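Mll7089 protein (Mesorhizobium loti, PDB 2OZ8) is a putative mandelate racemase-like member of the enolase superfamily that probably binds magnesium and may act as a hydro-lyase, its substrate not being established. Local coordinates at residues F8-F13 against Q61-V66; V33-L38 against L47-T52; V133-S138 against G336-P341. All blocks are in the same frame, centred on the assembly; numbering follows the deposited sequence.

Interaction 1: F8-F13 against Q61-V66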
ATOM      1  N   PHE A   8      26.013  -4.855 -44.683  1.00 44.73           N
ATOM      2  CA  PHE A   8      25.796  -3.596 -44.016  1.00 44.46           C
ATOM      3  C   PHE A   8      26.859  -2.556 -44.406  1.00 46.10           C
ATOM      4  O   PHE A   8      27.965  -2.910 -44.778  1.00 46.32           O
ATOM      5  CB  PHE A   8      25.730  -3.794 -42.496  1.00 43.24           C
ATOM      6  CG  PHE A   8      27.056  -3.906 -41.838  1.00 39.34           C
ATOM      7  CD1 PHE A   8      27.789  -2.766 -41.539  1.00 37.49           C
ATOM      8  CD2 PHE A   8      27.573  -5.149 -41.509  1.00 36.92           C
ATOM      9  CE1 PHE A   8      29.065  -2.856 -40.914  1.00 39.84           C
ATOM     10  CE2 PHE A   8      28.845  -5.274 -40.892  1.00 38.59           C
ATOM     11  CZ  PHE A   8      29.598  -4.112 -40.600  1.00 41.47           C
ATOM     12  N   ARG A   9      26.550  -1.268 -44.269  1.00 47.32           N
ATOM     13  CA  ARG A   9      27.484  -0.214 -44.670  1.00 49.28           C
ATOM     14  C   ARG A   9      27.472   0.892 -43.609  1.00 48.16           C
ATOM     15  O   ARG A   9      26.398   1.323 -43.196  1.00 49.03           O
ATOM     16  CB  ARG A   9      27.034   0.319 -46.027  1.00 49.81           C
ATOM     17  CG  ARG A   9      28.070   1.024 -46.938  1.00 53.31           C
ATOM     18  CD  ARG A   9      27.340   1.574 -48.244  1.00 54.06           C
ATOM     19  NE  ARG A   9      26.838   0.504 -49.143  1.00 61.83           N
ATOM     20  CZ  ARG A   9      25.591   0.373 -49.637  1.00 63.16           C
ATOM     21  NH1 ARG A   9      24.617   1.241 -49.356  1.00 61.61           N
ATOM     22  NH2 ARG A   9      25.324  -0.660 -50.443  1.00 64.09           N
ATOM     23  N   ILE A  10      28.642   1.339 -43.145  1.00 47.40           N
ATOM     24  CA  ILE A  10      28.708   2.430 -42.177  1.00 45.69           C
ATOM     25  C   ILE A  10      29.396   3.675 -42.741  1.00 45.99           C
ATOM     26  O   ILE A  10      30.565   3.635 -43.155  1.00 46.96           O
ATOM     27  CB  ILE A  10      29.408   2.025 -40.869  1.00 46.01           C
ATOM     28  CG1 ILE A  10      28.832   0.709 -40.283  1.00 44.38           C
ATOM     29  CG2 ILE A  10      29.374   3.205 -39.828  1.00 44.39           C
ATOM     30  CD1 ILE A  10      27.537   0.841 -39.526  1.00 41.65           C
ATOM     31  N   THR A  11      28.698   4.800 -42.742  1.00 44.92           N
ATOM     32  CA  THR A  11      29.338   6.028 -43.165  1.00 44.22           C
ATOM     33  C   THR A  11      29.414   7.012 -42.021  1.00 43.22           C
ATOM     34  O   THR A  11      28.377   7.472 -41.531  1.00 43.56           O
ATOM     35  CB  THR A  11      28.623   6.668 -44.364  1.00 44.34           C
ATOM     36  OG1 THR A  11      28.388   5.670 -45.357  1.00 45.67           O
ATOM     37  CG2 THR A  11      29.483   7.714 -44.959  1.00 44.98           C
ATOM     38  N   ARG A  12      30.641   7.354 -41.628  1.00 41.26           N
ATOM     39  CA  ARG A  12      30.875   8.226 -40.497  1.00 39.44           C
ATOM     40  C   ARG A  12      30.880   9.717 -40.874  1.00 39.45           C
ATOM     41  O   ARG A  12      31.522  10.097 -41.844  1.00 40.44           O
ATOM     42  CB  ARG A  12      32.174   7.822 -39.843  1.00 38.05           C
ATOM     43  CG  ARG A  12      32.421   8.422 -38.512  1.00 38.32           C
ATOM     44  CD  ARG A  12      33.868   8.276 -38.135  1.00 34.86           C
ATOM     45  NE  ARG A  12      34.165   8.901 -36.847  1.00 38.85           N
ATOM     46  CZ  ARG A  12      34.387  10.201 -36.669  1.00 40.06           C
ATOM     47  NH1 ARG A  12      34.351  11.039 -37.705  1.00 39.78           N
ATOM     48  NH2 ARG A  12      34.679  10.658 -35.459  1.00 37.14           N
ATOM     49  N   PHE A  13      30.170  10.536 -40.097  1.00 38.94           N
ATOM     50  CA  PHE A  13      30.160  12.003 -40.192  1.00 38.83           C
ATOM     51  C   PHE A  13      30.601  12.672 -38.850  1.00 39.79           C
ATOM     52  O   PHE A  13      30.361  12.161 -37.732  1.00 40.52           O
ATOM     53  CB  PHE A  13      28.770  12.501 -40.599  1.00 38.80           C
ATOM     54  CG  PHE A  13      28.255  11.902 -41.911  1.00 39.22           C
ATOM     55  CD1 PHE A  13      28.621  12.443 -43.136  1.00 39.42           C
ATOM     56  CD2 PHE A  13      27.437  10.785 -41.908  1.00 40.02           C
ATOM     57  CE1 PHE A  13      28.182  11.886 -44.337  1.00 39.02           C
ATOM     58  CE2 PHE A  13      26.988  10.226 -43.097  1.00 39.06           C
ATOM     59  CZ  PHE A  13      27.366  10.779 -44.312  1.00 39.12           C
ATOM     60  N   GLN A  61      36.129   2.541 -39.279  1.00 45.47           N
ATOM     61  CA  GLN A  61      36.578   1.167 -39.192  1.00 45.93           C
ATOM     62  C   GLN A  61      36.288   0.525 -37.807  1.00 45.04           C
ATOM     63  O   GLN A  61      35.982  -0.671 -37.717  1.00 44.37           O
ATOM     64  CB  GLN A  61      38.083   1.069 -39.570  1.00 45.86           C
ATOM     65  CG  GLN A  61      38.611  -0.372 -39.830  1.00 47.09           C
ATOM     66  CD  GLN A  61      40.156  -0.460 -40.013  1.00 48.48           C
ATOM     67  OE1 GLN A  61      40.724  -0.046 -41.039  1.00 48.16           O
ATOM     68  NE2 GLN A  61      40.820  -1.044 -39.031  1.00 53.55           N
ATOM     69  N   GLU A  62      36.431   1.310 -36.736  1.00 44.09           N
ATOM     70  CA  GLU A  62      36.129   0.829 -35.409  1.00 43.88           C
ATOM     71  C   GLU A  62      34.596   0.522 -35.333  1.00 44.03           C
ATOM     72  O   GLU A  62      34.206  -0.555 -34.876  1.00 43.32           O
ATOM     73  CB  GLU A  62      36.624   1.829 -34.357  1.00 43.27           C
ATOM     74  CG  GLU A  62      36.623   1.363 -32.889  1.00 45.25           C
ATOM     75  CD  GLU A  62      37.203  -0.074 -32.624  1.00 50.38           C
ATOM     76  OE1 GLU A  62      38.066  -0.623 -33.394  1.00 49.43           O
ATOM     77  OE2 GLU A  62      36.763  -0.663 -31.614  1.00 49.55           O
ATOM     78  N   ILE A  63      33.761   1.430 -35.849  1.00 43.61           N
ATOM     79  CA  ILE A  63      32.313   1.245 -35.917  1.00 44.17           C
ATOM     80  C   ILE A  63      31.930  -0.051 -36.686  1.00 45.98           C
ATOM     81  O   ILE A  63      31.100  -0.862 -36.220  1.00 46.22           O
ATOM     82  CB  ILE A  63      31.634   2.471 -36.568  1.00 43.65           C
ATOM     83  CG1 ILE A  63      31.998   3.767 -35.823  1.00 44.09           C
ATOM     84  CG2 ILE A  63      30.122   2.307 -36.569  1.00 45.26           C
ATOM     85  CD1 ILE A  63      31.464   5.074 -36.451  1.00 42.80           C
ATOM     86  N   GLU A  64      32.544  -0.246 -37.854  1.00 47.32           N
ATOM     87  CA  GLU A  64      32.307  -1.420 -38.670  1.00 49.52           C
ATOM     88  C   GLU A  64      32.699  -2.728 -37.957  1.00 49.71           C
ATOM     89  O   GLU A  64      31.993  -3.721 -38.060  1.00 50.76           O
ATOM     90  CB  GLU A  64      32.989  -1.293 -40.043  1.00 48.65           C
ATOM     91  CG  GLU A  64      32.195  -0.471 -41.019  1.00 51.31           C
ATOM     92  CD  GLU A  64      32.898  -0.137 -42.371  1.00 53.27           C
ATOM     93  OE1 GLU A  64      34.152  -0.178 -42.479  1.00 55.43           O
ATOM     94  OE2 GLU A  64      32.137   0.171 -43.346  1.00 60.12           O
ATOM     95  N   SER A  65      33.806  -2.729 -37.229  1.00 49.88           N
ATOM     96  CA  SER A  65      34.260  -3.936 -36.566  1.00 50.47           C
ATOM     97  C   SER A  65      33.395  -4.311 -35.370  1.00 50.12           C
ATOM     98  O   SER A  65      33.146  -5.474 -35.122  1.00 51.11           O
ATOM     99  CB  SER A  65      35.719  -3.792 -36.165  1.00 50.49           C
ATOM    100  OG  SER A  65      36.508  -3.703 -37.366  1.00 55.09           O
ATOM    101  N   VAL A  66      32.920  -3.322 -34.639  1.00 49.59           N
ATOM    102  CA  VAL A  66      32.068  -3.564 -33.494  1.00 49.02           C
ATOM    103  C   VAL A  66      30.691  -4.024 -33.985  1.00 48.37           C
ATOM    104  O   VAL A  66      30.175  -5.037 -33.535  1.00 48.07           O
ATOM    105  CB  VAL A  66      32.007  -2.312 -32.611  1.00 48.97           C
ATOM    106  CG1 VAL A  66      31.016  -2.474 -31.495  1.00 49.24           C
ATOM    107  CG2 VAL A  66      33.414  -2.016 -32.049  1.00 49.47           C
TER

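Interaction 2: V33-L38 against L47-T52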
ATOM      1  N   VAL A  33      27.802  11.408 -35.995  1.00 40.98           N
ATOM      2  CA  VAL A  33      26.724  10.558 -36.510  1.00 39.93           C
ATOM      3  C   VAL A  33      27.220   9.684 -37.658  1.00 41.36           C
ATOM      4  O   VAL A  33      28.027  10.127 -38.485  1.00 41.61           O
ATOM      5  CB  VAL A  33      25.455  11.387 -36.907  1.00 40.00           C
ATOM      6  CG1 VAL A  33      25.703  12.320 -38.107  1.00 39.09           C
ATOM      7  CG2 VAL A  33      24.280  10.517 -37.175  1.00 39.20           C
ATOM      8  N   ALA A  34      26.773   8.422 -37.670  1.00 41.69           N
ATOM      9  CA  ALA A  34      27.081   7.507 -38.738  1.00 42.06           C
ATOM     10  C   ALA A  34      25.794   6.891 -39.315  1.00 42.26           C
ATOM     11  O   ALA A  34      24.876   6.505 -38.569  1.00 42.93           O
ATOM     12  CB  ALA A  34      28.041   6.429 -38.266  1.00 41.29           C
ATOM     13  N   ALA A  35      25.743   6.808 -40.645  1.00 41.27           N
ATOM     14  CA  ALA A  35      24.627   6.185 -41.320  1.00 40.50           C
ATOM     15  C   ALA A  35      24.891   4.705 -41.334  1.00 40.28           C
ATOM     16  O   ALA A  35      25.998   4.272 -41.564  1.00 40.94           O
ATOM     17  CB  ALA A  35      24.468   6.735 -42.727  1.00 39.91           C
ATOM     18  N   LEU A  36      23.858   3.943 -41.015  1.00 39.58           N
ATOM     19  CA  LEU A  36      23.901   2.515 -40.991  1.00 37.89           C
ATOM     20  C   LEU A  36      22.964   2.108 -42.105  1.00 38.00           C
ATOM     21  O   LEU A  36      21.792   2.499 -42.122  1.00 37.14           O
ATOM     22  CB  LEU A  36      23.400   1.993 -39.642  1.00 38.08           C
ATOM     23  CG  LEU A  36      23.079   0.490 -39.605  1.00 37.58           C
ATOM     24  CD1 LEU A  36      24.345  -0.336 -39.784  1.00 34.71           C
ATOM     25  CD2 LEU A  36      22.323   0.103 -38.322  1.00 36.56           C
ATOM     26  N   GLU A  37      23.503   1.380 -43.079  1.00 38.46           N
ATOM     27  CA  GLU A  37      22.689   0.934 -44.199  1.00 38.78           C
ATOM     28  C   GLU A  37      22.664  -0.567 -44.171  1.00 39.17           C
ATOM     29  O   GLU A  37      23.721  -1.221 -44.064  1.00 38.05           O
ATOM     30  CB  GLU A  37      23.197   1.441 -45.518  1.00 38.59           C
ATOM     31  CG  GLU A  37      22.829   2.895 -45.830  1.00 40.50           C
ATOM     32  CD  GLU A  37      23.562   3.406 -47.070  1.00 41.87           C
ATOM     33  OE1 GLU A  37      22.911   3.903 -48.008  1.00 45.08           O
ATOM     34  OE2 GLU A  37      24.798   3.287 -47.109  1.00 42.68           O
ATOM     35  N   LEU A  38      21.440  -1.097 -44.185  1.00 39.70           N
ATOM     36  CA  LEU A  38      21.251  -2.541 -44.168  1.00 41.09           C
ATOM     37  C   LEU A  38      20.681  -2.940 -45.524  1.00 41.72           C
ATOM     38  O   LEU A  38      19.618  -2.478 -45.904  1.00 41.60           O
ATOM     39  CB  LEU A  38      20.347  -2.967 -43.012  1.00 39.96           C
ATOM     40  CG  LEU A  38      20.770  -2.633 -41.575  1.00 40.28           C
ATOM     41  CD1 LEU A  38      19.657  -2.986 -40.536  1.00 33.78           C
ATOM     42  CD2 LEU A  38      22.132  -3.268 -41.237  1.00 37.81           C
ATOM     43  N   LEU A  47      17.923   2.447 -43.941  1.00 37.64           N
ATOM     44  CA  LEU A  47      18.819   3.405 -43.372  1.00 36.12           C
ATOM     45  C   LEU A  47      18.432   3.790 -41.908  1.00 36.63           C
ATOM     46  O   LEU A  47      17.261   4.033 -41.595  1.00 36.90           O
ATOM     47  CB  LEU A  47      18.852   4.614 -44.317  1.00 35.53           C
ATOM     48  CG  LEU A  47      19.453   5.937 -43.849  1.00 35.41           C
ATOM     49  CD1 LEU A  47      20.991   5.864 -43.843  1.00 32.97           C
ATOM     50  CD2 LEU A  47      18.888   7.122 -44.703  1.00 33.28           C
ATOM     51  N   GLY A  48      19.422   3.850 -41.025  1.00 35.98           N
ATOM     52  CA  GLY A  48      19.257   4.549 -39.757  1.00 35.67           C
ATOM     53  C   GLY A  48      20.556   5.175 -39.283  1.00 35.67           C
ATOM     54  O   GLY A  48      21.593   4.959 -39.892  1.00 36.06           O
ATOM     55  N   PHE A  49      20.487   5.900 -38.163  1.00 35.76           N
ATOM     56  CA  PHE A  49      21.527   6.798 -37.658  1.00 35.56           C
ATOM     57  C   PHE A  49      22.051   6.514 -36.286  1.00 36.31           C
ATOM     58  O   PHE A  49      21.287   6.409 -35.321  1.00 36.88           O
ATOM     59  CB  PHE A  49      21.022   8.238 -37.725  1.00 35.07           C
ATOM     60  CG  PHE A  49      20.734   8.672 -39.140  1.00 36.27           C
ATOM     61  CD1 PHE A  49      21.766   9.008 -39.994  1.00 35.95           C
ATOM     62  CD2 PHE A  49      19.451   8.666 -39.630  1.00 36.55           C
ATOM     63  CE1 PHE A  49      21.491   9.371 -41.301  1.00 40.14           C
ATOM     64  CE2 PHE A  49      19.178   9.040 -40.952  1.00 36.80           C
ATOM     65  CZ  PHE A  49      20.158   9.385 -41.765  1.00 36.06           C
ATOM     66  N   ILE A  50      23.378   6.436 -36.195  1.00 36.89           N
ATOM     67  CA  ILE A  50      24.045   6.111 -34.953  1.00 37.12           C
ATOM     68  C   ILE A  50      24.593   7.428 -34.483  1.00 38.15           C
ATOM     69  O   ILE A  50      25.556   7.913 -35.013  1.00 39.41           O
ATOM     70  CB  ILE A  50      25.179   5.071 -35.192  1.00 36.53           C
ATOM     71  CG1 ILE A  50      24.622   3.793 -35.800  1.00 35.99           C
ATOM     72  CG2 ILE A  50      25.950   4.804 -33.944  1.00 35.75           C
ATOM     73  CD1 ILE A  50      25.660   2.988 -36.574  1.00 36.42           C
ATOM     74  N   GLN A  51      23.944   8.043 -33.509  1.00 39.63           N
ATOM     75  CA  GLN A  51      24.380   9.334 -33.062  1.00 39.81           C
ATOM     76  C   GLN A  51      25.014   9.240 -31.678  1.00 40.30           C
ATOM     77  O   GLN A  51      24.524   8.541 -30.825  1.00 39.64           O
ATOM     78  CB  GLN A  51      23.223  10.312 -33.099  1.00 39.53           C
ATOM     79  CG  GLN A  51      23.690  11.750 -32.818  1.00 41.11           C
ATOM     80  CD  GLN A  51      22.582  12.745 -32.798  1.00 39.18           C
ATOM     81  OE1 GLN A  51      21.403  12.377 -32.727  1.00 33.12           O
ATOM     82  NE2 GLN A  51      22.956  14.045 -32.838  1.00 35.39           N
ATOM     83  N   THR A  52      26.162   9.874 -31.482  1.00 41.78           N
ATOM     84  CA  THR A  52      26.668  10.031 -30.119  1.00 43.92           C
ATOM     85  C   THR A  52      26.549  11.475 -29.699  1.00 45.54           C
ATOM     86  O   THR A  52      26.735  12.395 -30.493  1.00 44.18           O
ATOM     87  CB  THR A  52      28.092   9.502 -29.856  1.00 43.75           C
ATOM     88  OG1 THR A  52      29.044  10.152 -30.705  1.00 44.09           O
ATOM     89  CG2 THR A  52      28.178   7.968 -30.003  1.00 43.48           C
TER

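Interaction 3: V133-S138 against G336-P341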
ATOM      1  N   VAL A 133       1.147  15.225 -38.248  1.00 37.31           N
ATOM      2  CA  VAL A 133       1.183  15.539 -36.837  1.00 35.51           C
ATOM      3  C   VAL A 133       1.661  16.970 -36.621  1.00 35.81           C
ATOM      4  O   VAL A 133       2.483  17.465 -37.359  1.00 37.24           O
ATOM      5  CB  VAL A 133       2.100  14.532 -36.113  1.00 35.38           C
ATOM      6  CG1 VAL A 133       3.541  14.679 -36.512  1.00 29.69           C
ATOM      7  CG2 VAL A 133       1.880  14.622 -34.618  1.00 35.21           C
ATOM      8  N   LYS A 134       1.138  17.643 -35.623  1.00 36.09           N
ATOM      9  CA  LYS A 134       1.675  18.948 -35.201  1.00 36.32           C
ATOM     10  C   LYS A 134       3.120  18.889 -34.775  1.00 36.40           C
ATOM     11  O   LYS A 134       3.562  17.961 -34.053  1.00 36.28           O
ATOM     12  CB  LYS A 134       0.881  19.461 -34.015  1.00 35.96           C
ATOM     13  CG  LYS A 134      -0.589  19.633 -34.344  1.00 38.60           C
ATOM     14  CD  LYS A 134      -1.313  20.359 -33.227  1.00 39.03           C
ATOM     15  CE  LYS A 134      -2.248  19.437 -32.567  1.00 42.83           C
ATOM     16  NZ  LYS A 134      -3.122  20.244 -31.678  1.00 49.40           N
ATOM     17  N   ALA A 135       3.856  19.915 -35.163  1.00 36.31           N
ATOM     18  CA  ALA A 135       5.256  19.981 -34.826  1.00 36.47           C
ATOM     19  C   ALA A 135       5.447  21.221 -33.955  1.00 36.59           C
ATOM     20  O   ALA A 135       4.803  22.224 -34.177  1.00 36.77           O
ATOM     21  CB  ALA A 135       6.106  20.052 -36.126  1.00 36.79           C
ATOM     22  N   TYR A 136       6.297  21.147 -32.940  1.00 35.80           N
ATOM     23  CA  TYR A 136       6.562  22.324 -32.149  1.00 35.64           C
ATOM     24  C   TYR A 136       8.009  22.699 -32.334  1.00 35.61           C
ATOM     25  O   TYR A 136       8.822  21.859 -32.684  1.00 36.17           O
ATOM     26  CB  TYR A 136       6.204  22.140 -30.671  1.00 35.04           C
ATOM     27  CG  TYR A 136       6.971  21.082 -29.925  1.00 31.82           C
ATOM     28  CD1 TYR A 136       8.127  21.406 -29.263  1.00 32.98           C
ATOM     29  CD2 TYR A 136       6.503  19.792 -29.822  1.00 28.95           C
ATOM     30  CE1 TYR A 136       8.814  20.472 -28.520  1.00 33.14           C
ATOM     31  CE2 TYR A 136       7.181  18.813 -29.066  1.00 27.92           C
ATOM     32  CZ  TYR A 136       8.340  19.179 -28.425  1.00 31.38           C
ATOM     33  OH  TYR A 136       9.099  18.307 -27.696  1.00 34.41           O
ATOM     34  N   ALA A 137       8.305  23.975 -32.150  1.00 35.10           N
ATOM     35  CA  ALA A 137       9.624  24.475 -32.428  1.00 35.32           C
ATOM     36  C   ALA A 137      10.404  24.423 -31.123  1.00 34.44           C
ATOM     37  O   ALA A 137       9.946  24.940 -30.142  1.00 33.97           O
ATOM     38  CB  ALA A 137       9.542  25.907 -32.949  1.00 34.36           C
ATOM     39  N   SER A 138      11.582  23.821 -31.150  1.00 34.38           N
ATOM     40  CA  SER A 138      12.368  23.565 -29.974  1.00 34.60           C
ATOM     41  C   SER A 138      13.776  24.095 -30.172  1.00 35.94           C
ATOM     42  O   SER A 138      14.495  23.687 -31.062  1.00 37.21           O
ATOM     43  CB  SER A 138      12.361  22.074 -29.721  1.00 33.76           C
ATOM     44  OG  SER A 138      13.199  21.725 -28.666  1.00 32.41           O
ATOM     45  N   GLY A 336       3.523  24.366 -39.230  1.00 45.22           N
ATOM     46  CA  GLY A 336       3.435  23.712 -37.940  1.00 43.28           C
ATOM     47  C   GLY A 336       2.902  22.295 -37.961  1.00 42.81           C
ATOM     48  O   GLY A 336       2.540  21.764 -36.893  1.00 43.05           O
ATOM     49  N   TYR A 337       2.839  21.674 -39.149  1.00 41.74           N
ATOM     50  CA  TYR A 337       2.531  20.246 -39.234  1.00 41.30           C
ATOM     51  C   TYR A 337       3.648  19.469 -39.903  1.00 40.98           C
ATOM     52  O   TYR A 337       4.181  19.902 -40.937  1.00 41.55           O
ATOM     53  CB  TYR A 337       1.259  19.995 -40.009  1.00 41.69           C
ATOM     54  CG  TYR A 337      -0.019  20.276 -39.259  1.00 42.35           C
ATOM     55  CD1 TYR A 337      -0.581  19.311 -38.436  1.00 40.85           C
ATOM     56  CD2 TYR A 337      -0.708  21.488 -39.434  1.00 42.70           C
ATOM     57  CE1 TYR A 337      -1.750  19.541 -37.769  1.00 42.46           C
ATOM     58  CE2 TYR A 337      -1.893  21.735 -38.769  1.00 41.88           C
ATOM     59  CZ  TYR A 337      -2.405  20.753 -37.949  1.00 44.27           C
ATOM     60  OH  TYR A 337      -3.585  20.961 -37.288  1.00 47.25           O
ATOM     61  N   ALA A 338       3.997  18.323 -39.322  1.00 39.62           N
ATOM     62  CA  ALA A 338       4.965  17.433 -39.916  1.00 38.40           C
ATOM     63  C   ALA A 338       4.195  16.389 -40.697  1.00 38.37           C
ATOM     64  O   ALA A 338       3.145  15.888 -40.243  1.00 38.05           O
ATOM     65  CB  ALA A 338       5.888  16.788 -38.858  1.00 38.10           C
ATOM     66  N   TYR A 339       4.710  16.076 -41.879  1.00 37.89           N
ATOM     67  CA  TYR A 339       4.031  15.172 -42.774  1.00 38.45           C
ATOM     68  C   TYR A 339       4.829  13.931 -43.005  1.00 38.91           C
ATOM     69  O   TYR A 339       5.993  13.993 -43.434  1.00 39.39           O
ATOM     70  CB  TYR A 339       3.804  15.861 -44.098  1.00 38.49           C
ATOM     71  CG  TYR A 339       2.724  16.919 -44.037  1.00 38.28           C
ATOM     72  CD1 TYR A 339       1.394  16.589 -44.302  1.00 36.68           C
ATOM     73  CD2 TYR A 339       3.025  18.237 -43.694  1.00 36.97           C
ATOM     74  CE1 TYR A 339       0.396  17.533 -44.220  1.00 35.13           C
ATOM     75  CE2 TYR A 339       2.037  19.181 -43.634  1.00 36.12           C
ATOM     76  CZ  TYR A 339       0.733  18.837 -43.926  1.00 36.20           C
ATOM     77  OH  TYR A 339      -0.261  19.779 -43.865  1.00 39.04           O
ATOM     78  N   ALA A 340       4.218  12.795 -42.723  1.00 38.96           N
ATOM     79  CA  ALA A 340       4.828  11.530 -43.076  1.00 40.07           C
ATOM     80  C   ALA A 340       4.603  11.321 -44.570  1.00 41.17           C
ATOM     81  O   ALA A 340       3.446  11.263 -45.021  1.00 42.21           O
ATOM     82  CB  ALA A 340       4.219  10.410 -42.286  1.00 40.04           C
ATOM     83  N   PRO A 341       5.698  11.214 -45.347  1.00 41.96           N
ATOM     84  CA  PRO A 341       5.654  11.164 -46.813  1.00 42.99           C
ATOM     85  C   PRO A 341       5.075   9.883 -47.375  1.00 45.24           C
ATOM     86  O   PRO A 341       5.048   8.851 -46.689  1.00 45.89           O
ATOM     87  CB  PRO A 341       7.124  11.260 -47.219  1.00 42.36           C
ATOM     88  CG  PRO A 341       7.887  10.845 -46.049  1.00 42.32           C
ATOM     89  CD  PRO A 341       7.075  11.105 -44.828  1.00 41.84           C
TER

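Interaction 1: F8-F13 against Q61-V66
In the N-terminal alpha+beta capping domain of this enolase-superfamily chain, helix 60-70 lies against one face of the antiparallel sheet, and this contact sets it on strand 5-17. The axes of the two segments run roughly antiparallel (149°) and approach to 8.5 Å. No hydrogen bond joins the segments; the contact is largely packing of aliphatic groups. I10 is its centre, a beta-branched residue at home in a strand. Its CG2, anti to the backbone N, meets I63 CG2 at 3.5 Å as the two side chains cross obliquely, while its CG1 lies 3.6 Å from E64 CG. E64 thus contributes its methylene part as it slides past I10 in the opposite direction. At one end of the contact the F8 ring brings an edge to the backbone, CZ standing 3.5 Å from E64 O near the ring plane. At the other, R12 crosses I63 at about a right angle; R12 CG, anti to the backbone N, touches I63 CD1 at 4.0 Å, and the extended chain beyond takes the guanidinium to the carbonyl oxygens of L57, P58 and R360. The helix also covers the neighbouring strand 27-40, I63 packing on A34 and F67 on L36 and L38.

Interaction 2: V33-L38 against L47-T52
Four backbone hydrogen bonds join 33-38 to 47-52 in the antiparallel hairpin of strands 27-40 and 45-52. A34 and I50 form one hydrogen-bonded pair, with A34 N to I50 O at 3.0 Å on a lone pair of the carbonyl and I50 N to A34 O at 2.8 Å. L36 and G48 form the next: L36 N reaches G48 O at 2.7 Å, nearly along the C=O axis, and G48 N returns to L36 O at 2.9 Å. In the intervening non-hydrogen-bonded pair, A35 and F49, CA-H groups lean on carbonyls, F49 CA lying 3.5 Å from A34 O. On the face of A34, L36 and I50, the bare G48 puts no side chain beside L36, and I50 CD1 reaches L36 CB at 3.9 Å. The other face carries V33 and F49 side by side, pointing the same way, with V33 CG2 4.0 Å from F49 CB. There the small A35 leaves room for L47, whose CD1 sits 3.8 Å from A35 CB. The carboxylate of E37, on this face, forms salt bridges with R9 and R355. Helices 60-70 and 103-118 pack on the A34-L36-I50 face, whereas F299, from a loop, meets V33, F49 and Q51 on the opposite one; strand 5-17 flanks 27-40.

Interaction 3: V133-S138 against G336-P341
K134 and Y337 lie side by side and point the same way, the lysine CG resting against the tyrosine ring at CE1, 3.6 Å from it. Their CB bonds diverge at this non-hydrogen-bonded pair, yet the chains beyond run together; in both residues CG is anti to the carbonyl carbon. A long lysine suits this place because its methylenes can pack beside an aromatic ring while its amine carries on to a distant charge: the chain bends at chi3 (-112°), and NZ makes a salt bridge with E314, which probably offsets the like charge of nearby K192. R132 adds a cation-pi contact to the Y337 ring.

The side chains of V133 and A338 share a face of the sheet, small and apolar. V133 CG1, in the crowded position between N and the carbonyl carbon, comes to 3.9 Å from A338 CB, and A135 CB also faces A338. Helix 304-309 covers this shared face, A307 against V133 and V304 against A338. Strand 132-138 is the first strand of the (beta/alpha)7beta barrel of the enolase superfamily, paired in parallel with 163-167 and 313-318, and here the short strand 337-339, from beyond the last barrel strand, adds an antiparallel edge to its beginning.

V133 and A338 exchange two hydrogen bonds, V133 N to A338 O at 2.9 Å and A338 N to V133 O at 2.6 Å. A third, A135 N to G336 O at 2.9 Å, is nearly straight at the hydrogen (169°), yet its donor stands above the carbonyl plane. G336 has a positive phi of 74°, a conformation that glycine adopts readily.

Overall arrangement
Interactions 1 and 2 belong to one structural unit. Their centres are only 9 Å apart, strands 5-17 and 27-40 are neighbours in the same antiparallel sheet, and F13 N and V33 O meet at 2.7 Å in a probable hydrogen bond. The hairpin of interaction 2 falls within the chain between the two halves of interaction 1, and helix 60-70 follows it directly. Interaction 3 comes later and belongs to the barrel, its centre about 31 Å from that of interaction 1 and 23 Å from that of interaction 2, with no touch. In this superfamily, active sites usually lie between such a capping domain and barrel.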